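Crystal protein (Bacillus thuringiensis serovar dakota, PDB 2ZTB) recognises cancer cells as the proteolytically activated form of the parasporin-2 toxin, and probably kills them by forming beta-barrel pores in the membrane, like aerolysin-type toxins. Local coordinates at residues Glu6-Met9 against Phe10-Ser14; Arg24-Phe27 against Ser28-Gly32; Pro51-Thr54 against Ala55-Tyr59; Val162-Pro165 against Ala166-Arg170. All coordinates share one frame; numbering follows the deposited sequence.

Contact 1: Glu6-Met9 against Phe10-Ser14; sequences EYLM and FNELS
Glu12 reaches back over Met9 as the chain turns from the strand ending at Tyr7 into a 3-10 segment. Its CB rests 3.4 Å from Met9 O. With CG beside the backbone N (chi1 -72°) and the chain straight at chi2, CD is carried to 4.0 Å from Met9 N. At the tip, Glu12 OE2 accepts the N-H of Met9 at 2.9 Å through its anti lone pair (N-H...O 147°), while Leu8 CD1 lies 4.0 Å from the same OE2. Glu12 N returns a bond to Met9 O (3.2 Å). Side chain and backbone of Glu12 thus both bond to the residue three positions earlier, a pair that ties the turn between strand 4-7 and the 3-10 segment. OE2 also forms a salt bridge with Lys63, and OE1 takes the backbone N-H of Lys121, so both oxygens of this buried carboxylate are satisfied. Leu8 CD2 meets Leu13 CD1 at 4.0 Å, the two side chains crossing at about a right angle. Leu8 and Leu13 both pack on Phe195 of strand 168-199, Leu13 also touches Val23 of helix 20-31, and Phe10 lies against Ile38 and Leu40 of strand 37-40.

Contact 2: Arg24-Phe27 against Ser28-Gly32; sequences RSRF and SSIYG
The last two turns of helix 20-31 carry this contact, with Phe27 and Tyr31 one turn apart on the side turned to the protein. Their side chains run alongside each other and point the same way; Tyr31 CE1 arrives in the plane of the Phe27 ring, at its edge, 3.9 Å from CD2. Ile30 CG2 lies on one face of the Tyr31 ring, 3.5 Å above the plane and offset toward the rim. Arg26 folds along the helix instead of extending from it: bends at chi2 (-103°) and chi3 (70°) bring NH1 to 3.9 Å from Ile30 CD1 and NH2 to 3.8 Å from Ser29 CB. Arg26 and Ile30 cross at about a right angle, and Arg26 NH1 finds its polar partner in Asp217 O of helix 215-218. Beneath the side chains runs the regular i to i+4 ladder of an alpha-helix, from Ser28 N to Arg24 O (2.9 Å) through to Tyr31 N to Phe27 O (3.0 Å). Ser29 OG adds a weak bond to Ser25 O, which already accepts Ser29 N. Gly32 ends the helix with a positive phi (87°), its N still bonded to Ser28 O at 2.8 Å. Toward the sheet, Phe27 touches Phe195 and Ala197 of strand 168-199. Tyr31 stacks on Trp211 and joins its OH to Asn213 ND2, while Arg24 makes a cation-pi contact with Phe46 and gives a hydrogen bond to Pro35 O.

Contact 3: Pro51-Thr54 against Ala55-Tyr59; sequences PPIT and AQYGY
Pro51 CG touches Gln56 CG at 3.9 Å across the short helix 53-56, proline ring and glutamine chain crossing at about a right angle. Tyr57 meets Ile53 at a slant, CD1 3.7 Å from Ile53 CB and Ile53 CA near the ring plane at the edge, although the exact place of this ring is less certain. CG of Tyr57 stands beside its backbone N (chi1 -58°), which swings the ring back toward Ile53. Tyr57 CB sits at the edge of the Tyr59 ring, in its plane. The turn that brings these side chains together is built from backbone bonds. Pro52 O receives Gln56 N at 3.1 Å and takes a weak second bond from Ala55 N. Tyr59 N reaches back to Thr54 O, a short bond of 2.6 Å. Thr54 CG2 approaches Tyr59 O at 3.4 Å, and from outside the threonine hydroxyl is fixed by a bond to Asn41 O. Further out, Ile53 packs on Phe210 and Phe212 of strand 210-214, and the Tyr59 ring stacks on Phe212 and meets Tyr194 edge to face. A glycerol, probably from the crystallisation liquor, bonds the carbonyls of Tyr57 and Gly58. Pro52 stands at the N-cap; at the other end Gly58 has positive phi (74°), and the bond from its N to Ala55 O (3.1 Å), paired with that from Tyr59 N to Thr54 O, closes this single helical turn in a Schellman motif.

Contact 4: Val162-Pro165 against Ala166-Arg170; sequences VTVP and AQSRR
The guanidinium of Arg170 meets Thr163 O at its edge: NH1 gives a hydrogen bond of 2.6 Å to that oxygen, which lies only 4° out of the guanidinium plane, while NH1 in turn lies in the carbonyl plane. A water accepts from Thr163 N (3.1 Å) and, weakly, from NH1, bridging the arginine to the backbone of the same threonine. The NE of Arg170 turns to another strand and bonds Gln243 O, so the group is held from two directions and its rotation is probably restricted. An almost fully extended chain, CG anti to the backbone N (chi1 -159°), takes it there. On the way Arg170 CD passes Val162 CG2 at 4.0 Å, the two side chains sliding by in opposite senses. The segments form a beta arch: strands 162-164 and 168-170 run at 157° with axes 7.5 Å apart, facing each other through side chains and not paired by backbone hydrogen bonds. Each finds its backbone partners elsewhere, Val162 and Val164 on Thr98 and Phe96, Ser168 on Asn90 and Arg169 on Arg246. Val164 CG2 lies between them, 3.4 Å from Ser168 O and 4.1 Å from Arg170 CB. Nearer the bend, Ser168 OG lies over one face of the Pro165 ring, 3.3 Å from CG, and within 2.7 Å of Pro165 O. Asn90 ND2 donates to Val164 O and more weakly to Pro165 O.

How the contacts relate
Contacts 1, 2 and 3 lie on one side of the centre of the elongated chain, their own centres 16 to 20 Å apart without touching; contact 4 lies on the opposite side, about 86 Å from contact 3 and 90 Å from contact 2, centre to centre. Contact 2 is the surface one, whereas the others are partly buried. Contacts 1 and 2 both lean on Phe195 of strand 168-199, and contact 4 contains the start of that strand. Contacts 2 and 3 share strand 210-214 as a neighbour. Chemistry follows place: a buried carboxylate bonds back to the backbone in contact 1, aromatic rings line the helical turns of contacts 2 and 3, and an arginine bonds a carbonyl across the strands of contact 4.

Contact 1: Glu6-Met9 against Phe10-Ser14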
# COMPACT_ATOMS: atom_id res chain seq x y z
N GLU A 6 8.30 -13.56 -8.71
CA GLU A 6 9.74 -13.49 -8.51
C GLU A 6 10.25 -14.68 -7.71
O GLU A 6 9.46 -15.45 -7.17
CB GLU A 6 10.16 -12.14 -7.89
CG GLU A 6 9.37 -11.68 -6.68
CD GLU A 6 9.82 -10.31 -6.16
OE1 GLU A 6 10.54 -10.28 -5.13
OE2 GLU A 6 9.46 -9.29 -6.78
N TYR A 7 11.57 -14.82 -7.67
CA TYR A 7 12.21 -15.87 -6.94
C TYR A 7 11.89 -15.80 -5.45
O TYR A 7 11.74 -14.71 -4.87
CB TYR A 7 13.73 -15.83 -7.14
CG TYR A 7 14.21 -16.29 -8.51
CD1 TYR A 7 13.51 -17.26 -9.24
CD2 TYR A 7 15.38 -15.77 -9.06
CE1 TYR A 7 13.96 -17.68 -10.50
CE2 TYR A 7 15.84 -16.19 -10.31
CZ TYR A 7 15.13 -17.15 -11.03
OH TYR A 7 15.60 -17.54 -12.28
N LEU A 8 11.76 -16.98 -4.84
CA LEU A 8 11.68 -17.08 -3.40
C LEU A 8 13.13 -17.10 -2.89
O LEU A 8 14.01 -17.72 -3.52
CB LEU A 8 10.91 -18.34 -3.00
CG LEU A 8 10.67 -18.58 -1.50
CD1 LEU A 8 9.67 -17.59 -0.91
CD2 LEU A 8 10.22 -20.05 -1.26
N MET A 9 13.38 -16.40 -1.80
CA MET A 9 14.72 -16.32 -1.23
C MET A 9 14.77 -17.06 0.12
O MET A 9 13.74 -17.23 0.76
CB MET A 9 15.14 -14.86 -1.06
CG MET A 9 14.99 -13.99 -2.34
SD MET A 9 16.18 -14.45 -3.62
CE MET A 9 17.74 -13.86 -2.93
N PHE A 10 15.96 -17.48 0.55
CA PHE A 10 16.13 -18.14 1.85
C PHE A 10 15.74 -17.27 3.04
O PHE A 10 15.28 -17.79 4.07
CB PHE A 10 17.54 -18.71 2.04
CG PHE A 10 17.72 -20.12 1.49
CD1 PHE A 10 18.58 -20.36 0.43
CD2 PHE A 10 17.03 -21.19 2.04
CE1 PHE A 10 18.75 -21.64 -0.08
CE2 PHE A 10 17.20 -22.48 1.54
CZ PHE A 10 18.06 -22.71 0.47
N ASN A 11 15.94 -15.95 2.92
CA ASN A 11 15.64 -15.02 4.01
C ASN A 11 14.15 -14.69 4.14
O ASN A 11 13.75 -13.89 4.98
CB ASN A 11 16.55 -13.77 3.98
CG ASN A 11 16.24 -12.78 2.83
OD1 ASN A 11 16.76 -11.67 2.83
ND2 ASN A 11 15.41 -13.17 1.86
N GLU A 12 13.35 -15.34 3.30
CA GLU A 12 11.89 -15.19 3.28
C GLU A 12 11.17 -16.46 3.72
O GLU A 12 9.94 -16.49 3.74
CB GLU A 12 11.42 -14.95 1.85
CG GLU A 12 11.72 -13.61 1.30
CD GLU A 12 11.17 -13.49 -0.09
OE1 GLU A 12 10.14 -12.80 -0.23
OE2 GLU A 12 11.73 -14.12 -1.02
N LEU A 13 11.92 -17.52 4.02
CA LEU A 13 11.34 -18.80 4.46
C LEU A 13 10.45 -18.65 5.69
O LEU A 13 9.42 -19.31 5.79
CB LEU A 13 12.44 -19.84 4.67
CG LEU A 13 12.59 -20.85 3.51
CD1 LEU A 13 12.45 -20.25 2.10
CD2 LEU A 13 13.84 -21.72 3.62
N SER A 14 10.82 -17.74 6.59
CA SER A 14 9.98 -17.38 7.75
C SER A 14 8.60 -16.87 7.35
O SER A 14 7.64 -17.01 8.12
CB SER A 14 10.68 -16.34 8.60
OG SER A 14 10.90 -15.16 7.84

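Contact 2: Arg24-Phe27 against Ser28-Gly32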
# COMPACT_ATOMS: atom_id res chain seq x y z
N ARG A 24 15.50 -28.75 5.48
CA ARG A 24 16.47 -29.82 5.54
C ARG A 24 15.89 -31.07 6.25
O ARG A 24 16.10 -32.20 5.80
CB ARG A 24 17.75 -29.33 6.24
CG ARG A 24 18.91 -30.27 6.13
CD ARG A 24 20.00 -29.90 7.11
NE ARG A 24 21.24 -30.57 6.78
CZ ARG A 24 22.43 -30.27 7.29
NH1 ARG A 24 22.56 -29.29 8.19
NH2 ARG A 24 23.51 -30.94 6.90
N SER A 25 15.16 -30.84 7.33
CA SER A 25 14.58 -31.93 8.15
C SER A 25 13.48 -32.69 7.40
O SER A 25 13.33 -33.90 7.54
CB SER A 25 14.03 -31.36 9.46
OG SER A 25 13.35 -32.36 10.24
N ARG A 26 12.73 -31.96 6.57
CA ARG A 26 11.74 -32.56 5.70
C ARG A 26 12.37 -33.46 4.62
O ARG A 26 11.87 -34.55 4.36
CB ARG A 26 10.85 -31.45 5.11
CG ARG A 26 9.77 -30.94 6.10
CD ARG A 26 8.34 -31.50 5.78
NE ARG A 26 8.26 -32.91 6.06
CZ ARG A 26 7.86 -33.90 5.25
NH1 ARG A 26 7.38 -33.71 4.02
NH2 ARG A 26 7.92 -35.11 5.72
N PHE A 27 13.46 -33.01 4.00
CA PHE A 27 14.24 -33.79 3.05
C PHE A 27 14.78 -35.04 3.72
O PHE A 27 14.72 -36.13 3.17
CB PHE A 27 15.40 -32.96 2.49
CG PHE A 27 15.06 -32.16 1.24
CD1 PHE A 27 15.09 -30.76 1.26
CD2 PHE A 27 14.75 -32.81 0.04
CE1 PHE A 27 14.79 -30.02 0.11
CE2 PHE A 27 14.45 -32.08 -1.14
CZ PHE A 27 14.47 -30.69 -1.11
N SER A 28 15.28 -34.88 4.94
CA SER A 28 15.72 -36.01 5.75
C SER A 28 14.63 -37.06 5.97
O SER A 28 14.90 -38.25 5.87
CB SER A 28 16.23 -35.52 7.09
OG SER A 28 16.81 -36.61 7.78
N SER A 29 13.42 -36.61 6.29
CA SER A 29 12.29 -37.52 6.46
C SER A 29 11.93 -38.20 5.14
O SER A 29 11.59 -39.38 5.13
CB SER A 29 11.07 -36.76 6.95
OG SER A 29 11.17 -36.46 8.30
N ILE A 30 11.95 -37.44 4.04
CA ILE A 30 11.51 -37.96 2.75
C ILE A 30 12.45 -39.06 2.24
O ILE A 30 12.00 -40.08 1.71
CB ILE A 30 11.31 -36.84 1.69
CG1 ILE A 30 10.21 -35.85 2.14
CG2 ILE A 30 10.96 -37.44 0.33
CD1 ILE A 30 10.15 -34.52 1.35
N TYR A 31 13.76 -38.85 2.40
CA TYR A 31 14.75 -39.70 1.75
C TYR A 31 15.42 -40.65 2.73
O TYR A 31 16.04 -41.62 2.31
CB TYR A 31 15.76 -38.84 0.94
CG TYR A 31 15.08 -38.22 -0.27
CD1 TYR A 31 14.60 -36.91 -0.22
CD2 TYR A 31 14.82 -38.97 -1.42
CE1 TYR A 31 13.93 -36.34 -1.28
CE2 TYR A 31 14.13 -38.41 -2.50
CZ TYR A 31 13.69 -37.10 -2.42
OH TYR A 31 13.02 -36.53 -3.47
N GLY A 32 15.24 -40.38 4.02
CA GLY A 32 15.73 -41.28 5.08
C GLY A 32 17.17 -41.01 5.49
O GLY A 32 17.74 -41.76 6.29

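Contact 3: Pro51-Thr54 against Ala55-Tyr59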
# COMPACT_ATOMS: atom_id res chain seq x y z
N PRO A 51 27.79 -24.85 -8.40
CA PRO A 51 26.64 -23.96 -8.21
C PRO A 51 25.38 -24.73 -7.79
O PRO A 51 25.29 -25.94 -8.01
CB PRO A 51 26.46 -23.30 -9.59
CG PRO A 51 27.13 -24.20 -10.55
CD PRO A 51 28.21 -24.93 -9.81
N PRO A 52 24.40 -24.03 -7.16
CA PRO A 52 23.18 -24.67 -6.70
C PRO A 52 22.59 -25.63 -7.74
O PRO A 52 22.43 -25.25 -8.90
CB PRO A 52 22.22 -23.48 -6.45
CG PRO A 52 22.95 -22.26 -6.95
CD PRO A 52 24.40 -22.59 -6.86
N ILE A 53 22.30 -26.86 -7.31
CA ILE A 53 21.81 -27.91 -8.21
C ILE A 53 20.46 -27.52 -8.81
O ILE A 53 20.03 -28.08 -9.82
CB ILE A 53 21.74 -29.29 -7.51
CG1 ILE A 53 20.79 -29.24 -6.30
CG2 ILE A 53 23.16 -29.74 -7.12
CD1 ILE A 53 20.43 -30.58 -5.71
N THR A 54 19.80 -26.55 -8.19
CA THR A 54 18.52 -26.07 -8.66
C THR A 54 18.67 -25.25 -9.94
O THR A 54 17.82 -25.33 -10.83
CB THR A 54 17.83 -25.22 -7.57
OG1 THR A 54 18.82 -24.51 -6.83
CG2 THR A 54 17.04 -26.12 -6.63
N ALA A 55 19.75 -24.47 -10.03
CA ALA A 55 20.06 -23.75 -11.27
C ALA A 55 20.68 -24.72 -12.30
O ALA A 55 20.22 -24.78 -13.46
CB ALA A 55 20.97 -22.53 -11.01
N GLN A 56 21.68 -25.49 -11.88
CA GLN A 56 22.24 -26.54 -12.76
C GLN A 56 21.14 -27.33 -13.48
O GLN A 56 21.12 -27.39 -14.74
CB GLN A 56 23.15 -27.52 -12.00
CG GLN A 56 24.42 -26.90 -11.41
CD GLN A 56 25.40 -28.02 -10.99
OE1 GLN A 56 25.61 -28.25 -9.77
NE2 GLN A 56 25.99 -28.74 -12.00
N TYR A 57 20.18 -27.84 -12.67
CA TYR A 57 19.20 -28.76 -13.22
C TYR A 57 17.85 -28.13 -13.57
O TYR A 57 16.88 -28.89 -14.01
CB TYR A 57 19.05 -29.97 -12.28
CG TYR A 57 20.36 -30.71 -12.06
CD1 TYR A 57 21.24 -30.33 -11.05
CD2 TYR A 57 20.72 -31.77 -12.87
CE1 TYR A 57 22.45 -31.00 -10.85
CE2 TYR A 57 21.92 -32.46 -12.67
CZ TYR A 57 22.78 -32.07 -11.67
OH TYR A 57 23.97 -32.76 -11.49
N GLY A 58 17.78 -26.75 -13.38
CA GLY A 58 16.61 -26.01 -13.86
C GLY A 58 15.35 -26.17 -13.05
O GLY A 58 14.25 -26.25 -13.61
N TYR A 59 15.50 -26.21 -11.73
CA TYR A 59 14.38 -26.30 -10.80
C TYR A 59 14.30 -25.01 -9.99
O TYR A 59 15.15 -24.76 -9.13
CB TYR A 59 14.57 -27.48 -9.85
CG TYR A 59 14.31 -28.82 -10.48
CD1 TYR A 59 15.31 -29.49 -11.21
CD2 TYR A 59 13.07 -29.45 -10.32
CE1 TYR A 59 15.06 -30.73 -11.80
CE2 TYR A 59 12.82 -30.69 -10.88
CZ TYR A 59 13.82 -31.33 -11.62
OH TYR A 59 13.55 -32.56 -12.16

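Contact 4: Val162-Pro165 against Ala166-Arg170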
# COMPACT_ATOMS: atom_id res chain seq x y z
N VAL A 162 -21.04 42.46 -0.53
CA VAL A 162 -21.50 42.62 0.86
C VAL A 162 -21.72 44.08 1.28
O VAL A 162 -20.95 44.98 0.90
CB VAL A 162 -20.66 41.74 1.90
CG1 VAL A 162 -19.38 41.18 1.29
CG2 VAL A 162 -20.39 42.47 3.22
N THR A 163 -22.80 44.30 2.01
CA THR A 163 -23.08 45.61 2.61
C THR A 163 -22.68 45.56 4.07
O THR A 163 -23.08 44.66 4.82
CB THR A 163 -24.58 45.97 2.51
OG1 THR A 163 -25.01 45.89 1.15
CG2 THR A 163 -24.84 47.40 3.04
N VAL A 164 -21.85 46.51 4.49
CA VAL A 164 -21.50 46.62 5.90
C VAL A 164 -22.08 47.93 6.46
O VAL A 164 -21.75 49.02 5.97
CB VAL A 164 -19.97 46.36 6.20
CG1 VAL A 164 -19.06 47.18 5.31
CG2 VAL A 164 -19.65 46.58 7.69
N PRO A 165 -23.00 47.80 7.44
CA PRO A 165 -23.67 48.94 8.07
C PRO A 165 -22.70 49.94 8.72
O PRO A 165 -21.50 49.66 8.85
CB PRO A 165 -24.58 48.30 9.13
CG PRO A 165 -24.19 46.89 9.23
CD PRO A 165 -23.49 46.51 7.97
N ALA A 166 -23.26 51.08 9.12
CA ALA A 166 -22.53 52.27 9.57
C ALA A 166 -21.26 52.01 10.39
O ALA A 166 -20.15 52.18 9.89
CB ALA A 166 -23.47 53.24 10.30
N GLN A 167 -21.43 51.60 11.64
CA GLN A 167 -20.28 51.51 12.56
C GLN A 167 -20.06 50.08 12.98
O GLN A 167 -20.32 49.71 14.13
CB GLN A 167 -20.48 52.41 13.80
CG GLN A 167 -20.28 53.90 13.54
CD GLN A 167 -18.86 54.26 13.10
OE1 GLN A 167 -18.67 55.14 12.26
NE2 GLN A 167 -17.86 53.59 13.68
N SER A 168 -19.58 49.28 12.04
CA SER A 168 -19.53 47.84 12.21
C SER A 168 -18.48 47.15 11.35
O SER A 168 -17.91 47.73 10.42
CB SER A 168 -20.91 47.24 11.93
OG SER A 168 -21.49 47.84 10.79
N ARG A 169 -18.22 45.90 11.70
CA ARG A 169 -17.42 45.00 10.90
C ARG A 169 -18.30 43.83 10.47
O ARG A 169 -19.33 43.55 11.09
CB ARG A 169 -16.21 44.50 11.69
CG ARG A 169 -16.55 43.93 13.05
CD ARG A 169 -15.36 43.94 13.99
NE ARG A 169 -15.73 43.53 15.35
CZ ARG A 169 -16.02 42.27 15.71
NH1 ARG A 169 -15.99 41.28 14.81
NH2 ARG A 169 -16.34 42.00 16.97
N ARG A 170 -17.88 43.15 9.41
CA ARG A 170 -18.61 42.01 8.88
C ARG A 170 -17.63 40.97 8.35
O ARG A 170 -16.81 41.27 7.48
CB ARG A 170 -19.57 42.48 7.77
CG ARG A 170 -20.70 41.51 7.51
CD ARG A 170 -21.92 42.17 6.87
NE ARG A 170 -22.96 41.15 6.72
CZ ARG A 170 -24.01 41.24 5.91
NH1 ARG A 170 -24.21 42.30 5.14
NH2 ARG A 170 -24.87 40.23 5.88
O HOH W 1 -25.02 42.14 2.11